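Side-chain contact in UPF0255 protein frsA (Vibrio vulnificus, PDB 4I4C), which probably hydrolyses carboxylic esters as a serine esterase with an alpha/beta-hydrolase fold: residues A[361-366]-A[399-404]. Numbering follows the deposited sequence.
Sequences MSLEGD and EQSLDL
The hydroxyl of Ser401 sits where helix 394-413 faces strand 358-363, and it is hydrogen-bonded back to the carbonyl oxygen of Gly397, one turn earlier in its own helix. With OG beside the backbone N and anti to the carbonyl carbon (chi1 -68°), the oxygen can reach that carbonyl, and what it offers the strand is a van der Waals contact: CD1 of Leu363 lies 3.9 Å from Ser401 OG. A small side chain suits this place, because it lets the helix settle close above the sheet, its polar requirement being met within the helix.

Met361 spans most of the gap. Its CB points at the helix, CG and SD continue in extended form, and the bend at chi3 of -73° turns the terminal methyl to the backbone of Ser401, with CE 3.2 Å from Ser401 O. This is a close CH-to-oxygen approach, in which the sulfur probably leaves the methyl slightly positive. The sulfur lies between two neighbours, SD being 3.7 Å from Ser401 O and 3.8 Å from Leu404 CB, and the side chains of Met361 and Leu404 run at a slant to each other. A long, unbranched and flexible residue fits here, since the axes of strand 361-363 and helix 399-404 come within 9.4 Å and run nearly antiparallel, at 171°.

Leu295 and Ile389, on the neighbouring parallel strands, also touch Ser401, so the serine is packed over three strands of the sheet. This is the helix-on-sheet layer of an alpha/beta-hydrolase fold. Just beyond the strand, Asp366 closes a type II turn and lines the pocket holding a polyether molecule, as does Leu402 from the helix. The joint itself therefore rests on dispersion and shape, while the hydroxyl of Ser401, the one that touches across, is satisfied within the helix.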
loop_
_atom_site.group_PDB
_atom_site.type_symbol
_atom_site.label_atom_id
_atom_site.label_comp_id
_atom_site.label_asym_id
_atom_site.label_seq_id
_atom_site.Cartn_x
_atom_site.Cartn_y
_atom_site.Cartn_z
ATOM N N MET A 361 3.871 0.818 15.430
ATOM C CA MET A 361 5.185 0.245 15.254
ATOM C C MET A 361 5.829 0.768 13.991
ATOM O O MET A 361 5.149 1.169 13.043
ATOM C CB MET A 361 5.073 -1.278 15.141
ATOM C CG MET A 361 4.256 -1.917 16.263
ATOM S SD MET A 361 3.936 -3.676 16.030
ATOM C CE MET A 361 2.724 -3.658 14.724
ATOM N N SER A 362 7.150 0.742 13.993
ATOM C CA SER A 362 7.926 0.886 12.777
ATOM C C SER A 362 9.254 0.203 13.025
ATOM O O SER A 362 9.610 -0.063 14.178
ATOM C CB SER A 362 8.128 2.358 12.420
ATOM O OG SER A 362 9.085 2.954 13.280
ATOM N N LEU A 363 9.977 -0.106 11.946
ATOM C CA LEU A 363 11.268 -0.759 12.068
ATOM C C LEU A 363 12.334 0.256 12.471
ATOM O O LEU A 363 12.256 1.429 12.106
ATOM C CB LEU A 363 11.642 -1.476 10.760
ATOM C CG LEU A 363 11.056 -2.870 10.502
ATOM C CD1 LEU A 363 9.551 -2.921 10.643
ATOM C CD2 LEU A 363 11.477 -3.389 9.121
ATOM N N GLU A 364 13.324 -0.202 13.233
ATOM C CA GLU A 364 14.409 0.665 13.679
ATOM C C GLU A 364 15.065 1.399 12.518
ATOM O O GLU A 364 15.457 0.789 11.523
ATOM C CB GLU A 364 15.466 -0.134 14.441
ATOM C CG GLU A 364 16.569 0.743 15.016
ATOM C CD GLU A 364 17.635 -0.046 15.757
ATOM O OE1 GLU A 364 17.306 -1.094 16.359
ATOM O OE2 GLU A 364 18.808 0.386 15.728
ATOM N N GLY A 365 15.159 2.717 12.646
ATOM C CA GLY A 365 15.757 3.531 11.609
ATOM C C GLY A 365 14.929 3.633 10.342
ATOM O O GLY A 365 15.475 3.747 9.256
ATOM N N ASP A 366 13.611 3.564 10.472
ATOM C CA ASP A 366 12.733 3.886 9.356
ATOM C C ASP A 366 12.630 5.403 9.300
ATOM O O ASP A 366 11.998 6.009 10.164
ATOM C CB ASP A 366 11.340 3.275 9.562
ATOM C CG ASP A 366 10.391 3.562 8.400
ATOM O OD1 ASP A 366 10.769 4.313 7.476
ATOM O OD2 ASP A 366 9.256 3.047 8.414
ATOM N N GLU A 399 7.964 -9.794 10.326
ATOM C CA GLU A 399 7.259 -10.908 10.951
ATOM C C GLU A 399 6.958 -10.690 12.443
ATOM O O GLU A 399 5.861 -11.020 12.893
ATOM C CB GLU A 399 7.949 -12.243 10.650
ATOM C CG GLU A 399 7.812 -12.609 9.160
ATOM C CD GLU A 399 8.339 -13.991 8.792
ATOM O OE1 GLU A 399 8.142 -14.401 7.622
ATOM O OE2 GLU A 399 8.949 -14.662 9.655
ATOM N N GLN A 400 7.907 -10.117 13.188
ATOM C CA GLN A 400 7.650 -9.693 14.570
ATOM C C GLN A 400 6.500 -8.706 14.628
ATOM O O GLN A 400 5.597 -8.848 15.449
ATOM C CB GLN A 400 8.857 -8.969 15.166
ATOM C CG GLN A 400 10.040 -9.811 15.602
ATOM C CD GLN A 400 11.130 -8.943 16.229
ATOM O OE1 GLN A 400 10.840 -7.895 16.811
ATOM N NE2 GLN A 400 12.384 -9.366 16.096
ATOM N N SER A 401 6.557 -7.686 13.769
ATOM C CA SER A 401 5.556 -6.619 13.753
ATOM C C SER A 401 4.165 -7.194 13.587
ATOM O O SER A 401 3.220 -6.833 14.300
ATOM C CB SER A 401 5.843 -5.660 12.599
ATOM O OG SER A 401 7.034 -4.936 12.839
ATOM N N LEU A 402 4.058 -8.101 12.628
ATOM C CA LEU A 402 2.795 -8.722 12.285
ATOM C C LEU A 402 2.311 -9.654 13.382
ATOM O O LEU A 402 1.103 -9.796 13.596
ATOM C CB LEU A 402 2.935 -9.499 10.975
ATOM C CG LEU A 402 1.740 -9.297 10.058
ATOM C CD1 LEU A 402 1.631 -7.821 9.695
ATOM C CD2 LEU A 402 1.861 -10.165 8.817
ATOM N N ASP A 403 3.241 -10.310 14.072
ATOM C CA ASP A 403 2.861 -11.153 15.208
ATOM C C ASP A 403 2.262 -10.322 16.358
ATOM O O ASP A 403 1.271 -10.721 16.979
ATOM C CB ASP A 403 4.046 -11.999 15.700
ATOM C CG ASP A 403 4.408 -13.134 14.734
ATOM O OD1 ASP A 403 3.578 -13.464 13.850
ATOM O OD2 ASP A 403 5.520 -13.698 14.867
ATOM N N LEU A 404 2.876 -9.172 16.625
ATOM C CA LEU A 404 2.402 -8.214 17.628
ATOM C C LEU A 404 1.040 -7.627 17.262
ATOM O O LEU A 404 0.209 -7.322 18.136
ATOM C CB LEU A 404 3.413 -7.074 17.753
ATOM C CG LEU A 404 4.715 -7.434 18.468
ATOM C CD1 LEU A 404 5.734 -6.338 18.277
ATOM C CD2 LEU A 404 4.456 -7.654 19.948
#